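Local coordinates for putative lipoprotein (Bacteroides thetaiotaomicron, PDB 4Q1Z) that is of unknown function but is probably a lipoprotein built of two beta-rich domains, at residues F131-D145 with N184-I198. Numbering follows the deposited sequence.
Sequences FYEIYNNSADILYLD and NGTEYPLAPGESCII
N136 meets L190, G193 and E194 between two antiparallel ladders, one pairing 132-135 with 195-198 and the other 142-143 with 189-190. Its backbone N donates to E194 O and its O accepts from G193 N (3.1 Å), while the side-chain amide, with CG anti to the backbone N (chi1 -179°), reaches between the ladders. There ND2 gives one hydrogen to L190 O at 2.6 Å, from above that carbonyl's plane, and the other to D140 O; OD1 accepts from S138 N, which makes an Asx turn, and also from S138 OG. L190 O also receives L142 N in its carbonyl plane. With an alanine in place of N136, L190 O would probably lose one of these two donors, and D140 O and the S138 N-H and hydroxyl their amide partner, letting the 137-141 loop shift more easily. In the first ladder, Y132 with I198 and I134 with C196 exchange paired backbone bonds, and S195 OG donates to E133 OE2 (2.7 Å), a carboxylate oxygen that also meets K111. Beyond the second ladder, the D145 carboxylate gathers backbone N-H groups: Y188 N reaches OD1 at 2.8 Å, whereas E187 N and G185 N approach OD2 from the same face. The type II turn A191-E194 carries the chain from one ladder to the other, the longer belonging to the large mixed sheet and the shorter forming a two-stranded antiparallel ribbon.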
loop_
_atom_site.group_PDB
_atom_site.type_symbol
_atom_site.label_atom_id
_atom_site.label_comp_id
_atom_site.label_asym_id
_atom_site.label_seq_id
_atom_site.Cartn_x
_atom_site.Cartn_y
_atom_site.Cartn_z
ATOM N N PHE A 131 -0.081 -13.833 -4.506
ATOM C CA PHE A 131 -0.938 -12.958 -3.711
ATOM C C PHE A 131 -0.268 -11.582 -3.513
ATOM O O PHE A 131 0.955 -11.441 -3.629
ATOM C CB PHE A 131 -1.365 -13.594 -2.360
ATOM C CG PHE A 131 -0.356 -13.527 -1.234
ATOM C CD1 PHE A 131 -0.334 -12.440 -0.360
ATOM C CD2 PHE A 131 0.584 -14.541 -1.057
ATOM C CE1 PHE A 131 0.600 -12.377 0.685
ATOM C CE2 PHE A 131 1.507 -14.484 -0.005
ATOM C CZ PHE A 131 1.495 -13.408 0.868
ATOM N N TYR A 132 -1.112 -10.576 -3.217
ATOM C CA TYR A 132 -0.835 -9.146 -3.039
ATOM C C TYR A 132 -1.570 -8.684 -1.817
ATOM O O TYR A 132 -2.790 -8.808 -1.773
ATOM C CB TYR A 132 -1.338 -8.345 -4.286
ATOM C CG TYR A 132 -0.939 -8.971 -5.605
ATOM C CD1 TYR A 132 -1.752 -9.920 -6.224
ATOM C CD2 TYR A 132 0.290 -8.682 -6.189
ATOM C CE1 TYR A 132 -1.358 -10.553 -7.397
ATOM C CE2 TYR A 132 0.699 -9.320 -7.357
ATOM C CZ TYR A 132 -0.138 -10.239 -7.970
ATOM O OH TYR A 132 0.239 -10.842 -9.147
ATOM N N GLU A 133 -0.846 -8.227 -0.801
ATOM C CA GLU A 133 -1.453 -7.760 0.434
ATOM C C GLU A 133 -1.291 -6.245 0.507
ATOM O O GLU A 133 -0.186 -5.732 0.460
ATOM C CB GLU A 133 -0.875 -8.484 1.644
ATOM C CG GLU A 133 -1.482 -8.050 2.963
ATOM C CD GLU A 133 -1.051 -8.835 4.188
ATOM O OE1 GLU A 133 -0.630 -10.005 4.041
ATOM O OE2 GLU A 133 -1.130 -8.267 5.302
ATOM N N ILE A 134 -2.434 -5.556 0.556
ATOM C CA ILE A 134 -2.693 -4.113 0.597
ATOM C C ILE A 134 -2.986 -3.748 2.050
ATOM O O ILE A 134 -3.739 -4.460 2.693
ATOM C CB ILE A 134 -3.896 -3.875 -0.385
ATOM C CG1 ILE A 134 -3.451 -3.948 -1.829
ATOM C CG2 ILE A 134 -4.738 -2.638 -0.113
ATOM C CD1 ILE A 134 -2.145 -3.225 -2.055
ATOM N N TYR A 135 -2.364 -2.679 2.581
ATOM C CA TYR A 135 -2.507 -2.260 3.983
ATOM C C TYR A 135 -2.949 -0.801 4.110
ATOM O O TYR A 135 -2.450 0.070 3.392
ATOM C CB TYR A 135 -1.158 -2.469 4.710
ATOM C CG TYR A 135 -1.088 -2.133 6.194
ATOM C CD1 TYR A 135 -1.539 -3.033 7.158
ATOM C CD2 TYR A 135 -0.434 -0.981 6.638
ATOM C CE1 TYR A 135 -1.420 -2.757 8.524
ATOM C CE2 TYR A 135 -0.320 -0.688 8.001
ATOM C CZ TYR A 135 -0.800 -1.588 8.941
ATOM O OH TYR A 135 -0.676 -1.318 10.287
ATOM N N ASN A 136 -3.873 -0.536 5.055
ATOM C CA ASN A 136 -4.286 0.825 5.365
ATOM C C ASN A 136 -3.259 1.357 6.345
ATOM O O ASN A 136 -3.278 1.009 7.538
ATOM C CB ASN A 136 -5.707 0.901 5.895
ATOM C CG ASN A 136 -6.189 2.311 6.201
ATOM O OD1 ASN A 136 -5.424 3.280 6.220
ATOM N ND2 ASN A 136 -7.479 2.460 6.445
ATOM N N ASN A 137 -2.307 2.138 5.806
ATOM C CA ASN A 137 -1.177 2.726 6.534
ATOM C C ASN A 137 -1.513 4.149 7.077
ATOM O O ASN A 137 -0.707 4.747 7.791
ATOM C CB ASN A 137 0.011 2.769 5.561
ATOM C CG ASN A 137 1.376 2.701 6.161
ATOM O OD1 ASN A 137 1.674 1.881 7.038
ATOM N ND2 ASN A 137 2.258 3.524 5.637
ATOM N N SER A 138 -2.731 4.648 6.772
ATOM C CA SER A 138 -3.220 5.980 7.103
ATOM C C SER A 138 -3.884 6.102 8.522
ATOM O O SER A 138 -4.056 5.115 9.255
ATOM C CB SER A 138 -4.185 6.453 6.015
ATOM O OG SER A 138 -5.547 6.127 6.249
ATOM N N ALA A 139 -4.225 7.362 8.886
ATOM C CA ALA A 139 -4.833 7.780 10.153
ATOM C C ALA A 139 -6.349 7.522 10.235
ATOM O O ALA A 139 -6.924 7.672 11.307
ATOM C CB ALA A 139 -4.567 9.259 10.374
ATOM N N ASP A 140 -6.998 7.147 9.127
ATOM C CA ASP A 140 -8.440 6.936 9.123
ATOM C C ASP A 140 -8.853 5.838 8.152
ATOM O O ASP A 140 -8.045 5.419 7.331
ATOM C CB ASP A 140 -9.171 8.258 8.773
ATOM C CG ASP A 140 -10.449 8.545 9.576
ATOM O OD1 ASP A 140 -10.833 7.699 10.433
ATOM O OD2 ASP A 140 -11.057 9.618 9.359
ATOM N N ILE A 141 -10.131 5.388 8.258
ATOM C CA ILE A 141 -10.782 4.401 7.395
ATOM C C ILE A 141 -10.729 4.874 5.939
ATOM O O ILE A 141 -10.971 6.050 5.671
ATOM C CB ILE A 141 -12.259 4.167 7.849
ATOM C CG1 ILE A 141 -12.346 3.735 9.314
ATOM C CG2 ILE A 141 -13.028 3.175 6.940
ATOM C CD1 ILE A 141 -13.530 4.318 10.009
ATOM N N LEU A 142 -10.396 3.961 5.021
ATOM C CA LEU A 142 -10.372 4.153 3.569
ATOM C C LEU A 142 -11.333 3.186 2.934
ATOM O O LEU A 142 -11.437 2.050 3.408
ATOM C CB LEU A 142 -8.975 3.871 2.997
ATOM C CG LEU A 142 -7.868 4.887 3.184
ATOM C CD1 LEU A 142 -6.516 4.226 2.978
ATOM C CD2 LEU A 142 -8.047 6.104 2.237
ATOM N N TYR A 143 -11.969 3.571 1.824
ATOM C CA TYR A 143 -12.857 2.645 1.135
ATOM C C TYR A 143 -12.199 2.122 -0.115
ATOM O O TYR A 143 -11.805 2.904 -0.984
ATOM C CB TYR A 143 -14.199 3.296 0.823
ATOM C CG TYR A 143 -15.036 3.488 2.065
ATOM C CD1 TYR A 143 -15.886 2.485 2.518
ATOM C CD2 TYR A 143 -14.987 4.676 2.785
ATOM C CE1 TYR A 143 -16.685 2.669 3.642
ATOM C CE2 TYR A 143 -15.769 4.865 3.920
ATOM C CZ TYR A 143 -16.617 3.859 4.347
ATOM O OH TYR A 143 -17.376 4.038 5.479
ATOM N N LEU A 144 -12.072 0.791 -0.209
ATOM C CA LEU A 144 -11.438 0.127 -1.351
ATOM C C LEU A 144 -12.301 0.127 -2.607
ATOM O O LEU A 144 -11.779 -0.118 -3.686
ATOM C CB LEU A 144 -11.090 -1.332 -1.008
ATOM C CG LEU A 144 -9.985 -1.576 0.009
ATOM C CD1 LEU A 144 -10.006 -3.006 0.425
ATOM C CD2 LEU A 144 -8.609 -1.198 -0.555
ATOM N N ASP A 145 -13.592 0.411 -2.485
ATOM C CA ASP A 145 -14.542 0.386 -3.598
ATOM C C ASP A 145 -14.034 1.110 -4.851
ATOM O O ASP A 145 -13.676 2.283 -4.797
ATOM C CB ASP A 145 -15.876 1.002 -3.164
ATOM C CG ASP A 145 -16.462 0.378 -1.934
ATOM O OD1 ASP A 145 -15.726 0.221 -0.946
ATOM O OD2 ASP A 145 -17.658 0.041 -1.960
ATOM N N ASN A 184 -20.272 -0.145 -4.354
ATOM C CA ASN A 184 -21.013 1.087 -4.670
ATOM C C ASN A 184 -20.262 2.366 -4.239
ATOM O O ASN A 184 -20.572 3.449 -4.737
ATOM C CB ASN A 184 -22.425 1.057 -4.011
ATOM C CG ASN A 184 -22.466 1.393 -2.516
ATOM O OD1 ASN A 184 -21.649 0.933 -1.700
ATOM N ND2 ASN A 184 -23.432 2.212 -2.117
ATOM N N GLY A 185 -19.332 2.228 -3.295
ATOM C CA GLY A 185 -18.548 3.335 -2.755
ATOM C C GLY A 185 -18.275 3.222 -1.269
ATOM O O GLY A 185 -17.297 3.789 -0.773
ATOM N N THR A 186 -19.128 2.481 -0.547
ATOM C CA THR A 186 -19.024 2.335 0.908
ATOM C C THR A 186 -19.097 0.857 1.381
ATOM O O THR A 186 -19.128 0.597 2.593
ATOM C CB THR A 186 -20.121 3.183 1.590
ATOM O OG1 THR A 186 -21.382 2.974 0.924
ATOM C CG2 THR A 186 -19.751 4.681 1.659
ATOM N N GLU A 187 -19.076 -0.095 0.440
ATOM C CA GLU A 187 -19.135 -1.524 0.746
ATOM C C GLU A 187 -17.811 -2.104 1.314
ATOM O O GLU A 187 -17.887 -2.983 2.177
ATOM C CB GLU A 187 -19.539 -2.336 -0.496
ATOM C CG GLU A 187 -21.010 -2.238 -0.852
ATOM C CD GLU A 187 -21.358 -2.808 -2.213
ATOM O OE1 GLU A 187 -21.301 -4.049 -2.379
ATOM O OE2 GLU A 187 -21.696 -2.010 -3.115
ATOM N N TYR A 188 -16.623 -1.683 0.829
ATOM C CA TYR A 188 -15.398 -2.318 1.334
ATOM C C TYR A 188 -14.459 -1.354 2.051
ATOM O O TYR A 188 -13.410 -0.993 1.505
ATOM C CB TYR A 188 -14.639 -3.091 0.234
ATOM C CG TYR A 188 -15.524 -4.071 -0.500
ATOM C CD1 TYR A 188 -15.741 -5.354 -0.001
ATOM C CD2 TYR A 188 -16.213 -3.692 -1.652
ATOM C CE1 TYR A 188 -16.590 -6.249 -0.656
ATOM C CE2 TYR A 188 -17.085 -4.566 -2.294
ATOM C CZ TYR A 188 -17.259 -5.849 -1.804
ATOM O OH TYR A 188 -18.119 -6.706 -2.449
ATOM N N PRO A 189 -14.760 -1.014 3.329
ATOM C CA PRO A 189 -13.833 -0.166 4.080
ATOM C C PRO A 189 -12.675 -0.951 4.676
ATOM O O PRO A 189 -12.819 -2.119 5.082
ATOM C CB PRO A 189 -14.701 0.400 5.197
ATOM C CG PRO A 189 -15.724 -0.643 5.435
ATOM C CD PRO A 189 -15.941 -1.371 4.151
ATOM N N LEU A 190 -11.534 -0.259 4.790
ATOM C CA LEU A 190 -10.350 -0.771 5.432
ATOM C C LEU A 190 -10.004 0.217 6.548
ATOM O O LEU A 190 -9.893 1.418 6.307
ATOM C CB LEU A 190 -9.233 -0.938 4.386
ATOM C CG LEU A 190 -8.345 -2.194 4.454
ATOM C CD1 LEU A 190 -9.128 -3.457 4.207
ATOM C CD2 LEU A 190 -7.240 -2.105 3.439
ATOM N N ALA A 191 -9.979 -0.265 7.786
ATOM C CA ALA A 191 -9.652 0.555 8.954
ATOM C C ALA A 191 -8.133 0.658 9.111
ATOM O O ALA A 191 -7.419 -0.223 8.624
ATOM C CB ALA A 191 -10.260 -0.067 10.204
ATOM N N PRO A 192 -7.593 1.693 9.790
ATOM C CA PRO A 192 -6.131 1.729 10.017
ATOM C C PRO A 192 -5.631 0.431 10.691
ATOM O O PRO A 192 -6.131 0.053 11.755
ATOM C CB PRO A 192 -5.953 2.945 10.954
ATOM C CG PRO A 192 -7.136 3.787 10.727
ATOM C CD PRO A 192 -8.267 2.851 10.421
ATOM N N GLY A 193 -4.674 -0.242 10.065
ATOM C CA GLY A 193 -4.116 -1.489 10.584
ATOM C C GLY A 193 -4.677 -2.761 9.966
ATOM O O GLY A 193 -4.252 -3.874 10.313
ATOM N N GLU A 194 -5.666 -2.591 9.058
ATOM C CA GLU A 194 -6.318 -3.665 8.334
ATOM C C GLU A 194 -5.680 -3.855 6.975
ATOM O O GLU A 194 -5.265 -2.891 6.330
ATOM C CB GLU A 194 -7.815 -3.400 8.167
ATOM C CG GLU A 194 -8.662 -3.730 9.388
ATOM C CD GLU A 194 -10.169 -3.648 9.201
ATOM O OE1 GLU A 194 -10.621 -3.102 8.166
ATOM O OE2 GLU A 194 -10.902 -4.133 10.095
ATOM N N SER A 195 -5.593 -5.116 6.555
ATOM C CA SER A 195 -5.071 -5.524 5.253
ATOM C C SER A 195 -6.180 -6.097 4.372
ATOM O O SER A 195 -7.147 -6.667 4.872
ATOM C CB SER A 195 -3.981 -6.589 5.407
ATOM O OG SER A 195 -2.693 -6.092 5.718
ATOM N N CYS A 196 -6.011 -5.950 3.058
ATOM C CA CYS A 196 -6.789 -6.617 2.028
ATOM C C CYS A 196 -5.827 -7.465 1.205
ATOM O O CYS A 196 -4.869 -6.932 0.627
ATOM C CB CYS A 196 -7.580 -5.662 1.146
ATOM S SG CYS A 196 -8.604 -6.507 -0.088
ATOM N N ILE A 197 -6.046 -8.785 1.209
ATOM C CA ILE A 197 -5.250 -9.705 0.414
ATOM C C ILE A 197 -6.069 -10.054 -0.827
ATOM O O ILE A 197 -7.274 -10.303 -0.737
ATOM C CB ILE A 197 -4.797 -10.984 1.200
ATOM C CG1 ILE A 197 -4.053 -10.623 2.513
ATOM C CG2 ILE A 197 -3.968 -11.950 0.313
ATOM C CD1 ILE A 197 -3.998 -11.691 3.507
ATOM N N ILE A 198 -5.396 -10.042 -1.983
ATOM C CA ILE A 198 -5.921 -10.455 -3.277
ATOM C C ILE A 198 -5.030 -11.592 -3.732
ATOM O O ILE A 198 -3.813 -11.427 -3.782
ATOM C CB ILE A 198 -6.032 -9.324 -4.346
ATOM C CG1 ILE A 198 -6.452 -7.969 -3.741
ATOM C CG2 ILE A 198 -6.975 -9.757 -5.447
ATOM C CD1 ILE A 198 -5.991 -6.779 -4.543
#